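Local coordinates for flavin reductase domain protein, FMN-binding (Shewanella baltica, PDB 3HMZ) that binds flavin mononucleotide and probably acts as an NAD(P)H-linked flavin oxidoreductase, at residues Val32-Asn43 with Phe73-Gln83. Numbering follows the deposited sequence. Where two conformers were deposited one is given.
Sequences VLVSARSQGIDN and FIEQSGMFVIQ. With FMN (flavin mononucleotide), chain B.
The hydrogen-bonded pairs Leu33-Gln83 and Ser35-Val81 flank the non-hydrogen-bonded pair Val34-Ile82 where strands 32-38 and 79-83 run antiparallel (156°) in the FMN-binding split-barrel fold. Leu33 N gives a nearly straight bond to Gln83 O (2.8 Å), and the return bond reaches Leu33 O in its carbonyl plane. That oxygen also accepts from Gln83 NE2, which lies 65° out of the same plane. Gln83 CG sits between its backbone N and carbonyl carbon (chi1 52°) and the chain bends at chi2, carrying the amide across to strand 32-38. NE2 thereby bonds Ser35 OG (2.9 Å), while OE1 takes Val126 N and Ser35 OG meets Pro124 O, satisfying both. A water joins Arg37 N to Met79 O.

Apolar contacts occupy the other face: Val34 CG2 lies 3.7 Å from Ile82 CD1, and the Val34 side chain crosses that of Ile74 at about a right angle, CG1 meeting CD1. Helix 73-77 packs against the hairpin of strands 32-38 and 41-43 (type I' turn Ser38-Ile41). Ser38 CB sits over one face of the Phe73 ring, 3.9 Å from its centroid. Asn43 CB touches Phe73 CE2 (3.8 Å), while Asn43 ND2 bonds FMN O1P at 2.8 Å.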
loop_
_atom_site.group_PDB
_atom_site.type_symbol
_atom_site.label_atom_id
_atom_site.label_comp_id
_atom_site.label_asym_id
_atom_site.label_seq_id
_atom_site.Cartn_x
_atom_site.Cartn_y
_atom_site.Cartn_z
ATOM N N VAL A 32 -0.237 -4.223 7.739
ATOM C CA VAL A 32 -1.137 -5.243 8.217
ATOM C C VAL A 32 -0.451 -6.284 9.058
ATOM O O VAL A 32 0.785 -6.303 9.152
ATOM C CB VAL A 32 -1.859 -5.944 7.034
ATOM C CG1 VAL A 32 -2.553 -4.906 6.135
ATOM C CG2 VAL A 32 -0.885 -6.765 6.173
ATOM N N LEU A 33 -1.267 -7.111 9.703
ATOM C CA LEU A 33 -0.770 -8.352 10.325
ATOM C C LEU A 33 -1.242 -9.504 9.438
ATOM O O LEU A 33 -2.387 -9.545 9.007
ATOM C CB LEU A 33 -1.261 -8.543 11.759
ATOM C CG LEU A 33 -1.101 -7.346 12.672
ATOM C CD1 LEU A 33 -1.721 -7.703 14.029
ATOM C CD2 LEU A 33 0.327 -6.859 12.792
ATOM N N VAL A 34 -0.330 -10.424 9.158
ATOM C CA VAL A 34 -0.606 -11.648 8.395
ATOM C C VAL A 34 -0.641 -12.783 9.410
ATOM O O VAL A 34 0.307 -12.986 10.170
ATOM C CB VAL A 34 0.484 -11.951 7.330
ATOM C CG1 VAL A 34 0.089 -13.184 6.464
ATOM C CG2 VAL A 34 0.779 -10.675 6.480
ATOM N N SER A 35 -1.759 -13.487 9.468
ATOM C CA SER A 35 -1.849 -14.677 10.334
ATOM C C SER A 35 -2.189 -15.924 9.546
ATOM O O SER A 35 -2.889 -15.879 8.524
ATOM C CB SER A 35 -2.835 -14.432 11.455
ATOM O OG SER A 35 -4.130 -14.202 10.934
ATOM N N ALA A 36 -1.747 -17.063 10.086
ATOM C CA ALA A 36 -1.939 -18.337 9.410
ATOM C C ALA A 36 -1.817 -19.468 10.414
ATOM O O ALA A 36 -1.258 -19.279 11.499
ATOM C CB ALA A 36 -0.915 -18.506 8.230
ATOM N N ARG A 37 -2.344 -20.614 10.005
ATOM C CA ARG A 37 -2.332 -21.829 10.784
ATOM C C ARG A 37 -1.813 -23.005 9.959
ATOM O O ARG A 37 -2.189 -23.167 8.805
ATOM C CB ARG A 37 -3.751 -22.129 11.211
ATOM C CG ARG A 37 -3.923 -23.369 12.109
ATOM C CD ARG A 37 -5.369 -23.465 12.528
ATOM N NE ARG A 37 -5.678 -22.406 13.503
ATOM C CZ ARG A 37 -6.866 -22.122 14.022
ATOM N NH1 ARG A 37 -7.963 -22.777 13.690
ATOM N NH2 ARG A 37 -6.943 -21.153 14.920
ATOM N N SER A 38 -0.992 -23.838 10.583
ATOM C CA SER A 38 -0.531 -25.063 9.908
ATOM C C SER A 38 -0.364 -26.135 10.978
ATOM O O SER A 38 0.311 -25.900 11.990
ATOM C CB SER A 38 0.765 -24.860 9.173
ATOM O OG SER A 38 1.088 -26.051 8.423
ATOM N N GLN A 39 -1.012 -27.279 10.733
ATOM C CA GLN A 39 -0.978 -28.438 11.629
ATOM C C GLN A 39 -1.270 -28.009 13.078
ATOM O O GLN A 39 -0.584 -28.377 14.042
ATOM C CB GLN A 39 0.334 -29.213 11.428
ATOM C CG GLN A 39 0.413 -29.824 10.038
ATOM C CD GLN A 39 -0.784 -30.715 9.726
ATOM O OE1 GLN A 39 -1.351 -30.661 8.633
ATOM N NE2 GLN A 39 -1.195 -31.515 10.703
ATOM N N GLY A 40 -2.310 -27.178 13.200
ATOM C CA GLY A 40 -2.766 -26.671 14.487
ATOM C C GLY A 40 -1.971 -25.601 15.200
ATOM O O GLY A 40 -2.342 -25.225 16.313
ATOM N N ILE A 41 -0.915 -25.102 14.580
ATOM C CA ILE A 41 -0.060 -24.088 15.171
ATOM C C ILE A 41 -0.374 -22.780 14.432
ATOM O O ILE A 41 -0.448 -22.755 13.211
ATOM C CB ILE A 41 1.448 -24.402 14.990
ATOM C CG1 ILE A 41 1.792 -25.817 15.555
ATOM C CG2 ILE A 41 2.290 -23.304 15.638
ATOM C CD1 ILE A 41 1.571 -25.919 17.058
ATOM N N ASP A 42 -0.533 -21.723 15.194
ATOM C CA ASP A 42 -0.846 -20.385 14.672
ATOM C C ASP A 42 0.377 -19.492 14.678
ATOM O O ASP A 42 1.289 -19.632 15.494
ATOM C CB ASP A 42 -1.948 -19.748 15.541
ATOM C CG ASP A 42 -3.283 -20.440 15.394
ATOM O OD1 ASP A 42 -3.639 -20.808 14.274
ATOM O OD2 ASP A 42 -4.030 -20.569 16.383
ATOM N N ASN A 43 0.371 -18.528 13.766
ATOM C CA ASN A 43 1.399 -17.539 13.735
ATOM C C ASN A 43 0.857 -16.218 13.200
ATOM O O ASN A 43 -0.167 -16.186 12.529
ATOM C CB ASN A 43 2.605 -17.948 12.897
ATOM C CG ASN A 43 3.860 -17.204 13.277
ATOM O OD1 ASN A 43 3.969 -16.640 14.369
ATOM N ND2 ASN A 43 4.837 -17.213 12.369
ATOM N N PHE A 73 3.747 -21.594 6.639
ATOM C CA PHE A 73 2.379 -21.970 6.989
ATOM C C PHE A 73 1.413 -21.727 5.848
ATOM O O PHE A 73 0.491 -22.528 5.620
ATOM C CB PHE A 73 1.927 -21.209 8.242
ATOM C CG PHE A 73 2.482 -21.710 9.536
ATOM C CD1 PHE A 73 3.533 -22.660 9.614
ATOM C CD2 PHE A 73 1.973 -21.191 10.732
ATOM C CE1 PHE A 73 3.995 -23.091 10.848
ATOM C CE2 PHE A 73 2.464 -21.631 11.976
ATOM C CZ PHE A 73 3.489 -22.557 12.017
ATOM N N ILE A 74 1.579 -20.572 5.177
ATOM C CA ILE A 74 0.741 -20.246 4.018
ATOM C C ILE A 74 0.932 -21.234 2.850
ATOM O O ILE A 74 -0.027 -21.646 2.224
ATOM C CB ILE A 74 0.916 -18.780 3.599
ATOM C CG1 ILE A 74 0.311 -17.918 4.719
ATOM C CG2 ILE A 74 0.203 -18.504 2.280
ATOM C CD1 ILE A 74 0.548 -16.405 4.585
ATOM N N GLU A 75 2.180 -21.599 2.595
ATOM C CA GLU A 75 2.491 -22.560 1.537
ATOM C C GLU A 75 1.877 -23.910 1.852
ATOM O O GLU A 75 1.368 -24.562 0.954
ATOM C CB GLU A 75 3.992 -22.689 1.377
ATOM C CG GLU A 75 4.659 -21.460 0.729
ATOM C CD GLU A 75 6.162 -21.414 0.910
ATOM O OE1 GLU A 75 6.703 -22.060 1.839
ATOM O OE2 GLU A 75 6.825 -20.703 0.130
ATOM N N GLN A 76 1.892 -24.286 3.125
ATOM C CA GLN A 76 1.352 -25.571 3.547
ATOM C C GLN A 76 -0.177 -25.585 3.562
ATOM O O GLN A 76 -0.790 -26.521 3.113
ATOM C CB GLN A 76 1.939 -25.964 4.904
ATOM C CG GLN A 76 3.432 -26.254 4.872
ATOM C CD GLN A 76 4.086 -26.345 6.255
ATOM O OE1 GLN A 76 3.481 -26.024 7.290
ATOM N NE2 GLN A 76 5.341 -26.792 6.274
ATOM N N SER A 77 -0.809 -24.524 4.076
ATOM C CA SER A 77 -2.258 -24.503 4.216
ATOM C C SER A 77 -3.076 -23.841 3.110
ATOM O O SER A 77 -4.268 -24.122 2.987
ATOM C CB SER A 77 -2.613 -23.837 5.556
ATOM O OG SER A 77 -2.357 -22.437 5.479
ATOM N N GLY A 78 -2.456 -22.919 2.381
ATOM C CA GLY A 78 -3.126 -22.164 1.328
ATOM C C GLY A 78 -4.147 -21.131 1.779
ATOM O O GLY A 78 -4.963 -20.682 0.981
HETATM N N MSE A 79 -4.114 -20.795 3.071
HETATM C CA MSE A 79 -5.078 -19.872 3.680
HETATM C C MSE A 79 -4.361 -18.956 4.664
HETATM O O MSE A 79 -3.397 -19.345 5.301
HETATM C CB MSE A 79 -6.124 -20.657 4.486
HETATM C CG MSE A 79 -7.004 -21.623 3.718
HETATM SE SE MSE A 79 -8.300 -20.732 2.603
HETATM C CE MSE A 79 -9.213 -19.545 3.820
ATOM N N PHE A 80 -4.882 -17.742 4.810
ATOM C CA PHE A 80 -4.352 -16.802 5.795
ATOM C C PHE A 80 -5.372 -15.696 6.024
ATOM O O PHE A 80 -6.373 -15.587 5.311
ATOM C CB PHE A 80 -2.972 -16.253 5.382
ATOM C CG PHE A 80 -2.940 -15.572 4.033
ATOM C CD1 PHE A 80 -2.737 -16.316 2.860
ATOM C CD2 PHE A 80 -3.006 -14.185 3.936
ATOM C CE1 PHE A 80 -2.665 -15.711 1.635
ATOM C CE2 PHE A 80 -2.920 -13.562 2.695
ATOM C CZ PHE A 80 -2.740 -14.333 1.536
ATOM N N VAL A 81 -5.088 -14.886 7.046
ATOM C CA VAL A 81 -5.897 -13.714 7.342
ATOM C C VAL A 81 -4.957 -12.493 7.244
ATOM O O VAL A 81 -3.786 -12.510 7.683
ATOM C CB VAL A 81 -6.566 -13.745 8.734
ATOM C CG1 VAL A 81 -7.337 -12.426 9.026
ATOM C CG2 VAL A 81 -7.491 -14.972 8.880
ATOM N N ILE A 82 -5.499 -11.456 6.614
ATOM C CA ILE A 82 -4.883 -10.108 6.585
ATOM C C ILE A 82 -5.772 -9.254 7.472
ATOM O O ILE A 82 -6.991 -9.229 7.322
ATOM C CB ILE A 82 -4.838 -9.518 5.172
ATOM C CG1 ILE A 82 -3.895 -10.349 4.280
ATOM C CG2 ILE A 82 -4.424 -8.039 5.178
ATOM C CD1 ILE A 82 -2.441 -10.366 4.749
ATOM N N GLN A 83 -5.164 -8.580 8.432
ATOM C CA GLN A 83 -5.916 -7.741 9.347
ATOM C C GLN A 83 -5.191 -6.434 9.596
ATOM O O GLN A 83 -3.977 -6.358 9.512
ATOM C CB GLN A 83 -6.246 -8.482 10.658
ATOM C CG GLN A 83 -5.059 -9.139 11.368
ATOM C CD GLN A 83 -5.137 -10.624 11.366
ATOM O OE1 GLN A 83 -6.017 -11.171 12.056
ATOM N NE2 GLN A 83 -4.226 -11.289 10.642
HETATM N N1 FMN B . 8.251 -9.262 6.151
HETATM C C2 FMN B . 7.787 -9.631 4.911
HETATM O O2 FMN B . 8.112 -10.727 4.454
HETATM N N3 FMN B . 6.943 -8.777 4.226
HETATM C C4 FMN B . 6.573 -7.557 4.702
HETATM O O4 FMN B . 5.823 -6.833 3.996
HETATM C C4A FMN B . 7.072 -7.184 5.960
HETATM N N5 FMN B . 6.729 -5.969 6.526
HETATM C C5A FMN B . 7.038 -5.655 7.841
HETATM C C6 FMN B . 6.526 -4.500 8.453
HETATM C C7 FMN B . 6.853 -4.171 9.764
HETATM C C7M FMN B . 6.284 -2.946 10.409
HETATM C C8 FMN B . 7.712 -5.009 10.480
HETATM C C8M FMN B . 8.107 -4.691 11.908
HETATM C C9 FMN B . 8.202 -6.153 9.864
HETATM C C9A FMN B . 7.897 -6.513 8.560
HETATM N N10 FMN B . 8.368 -7.666 7.937
HETATM C C10 FMN B . 7.908 -8.036 6.684
HETATM C "C1'" FMN B . 9.192 -8.685 8.678
HETATM C "C2'" FMN B . 8.401 -9.850 9.287
HETATM O "O2'" FMN B . 7.203 -9.406 9.945
HETATM C "C3'" FMN B . 9.351 -10.534 10.264
HETATM O "O3'" FMN B . 10.427 -11.111 9.529
HETATM C "C4'" FMN B . 8.660 -11.522 11.224
HETATM O "O4'" FMN B . 9.541 -11.706 12.328
HETATM C "C5'" FMN B . 8.327 -12.866 10.607
HETATM O "O5'" FMN B . 7.767 -13.681 11.637
HETATM P P FMN B . 7.614 -15.259 11.421
HETATM O O1P FMN B . 7.191 -15.748 12.795
HETATM O O2P FMN B . 6.615 -15.538 10.334
HETATM O O3P FMN B . 8.958 -15.804 11.014
HETATM O O HOH W 1 -3.662 -20.964 7.525
#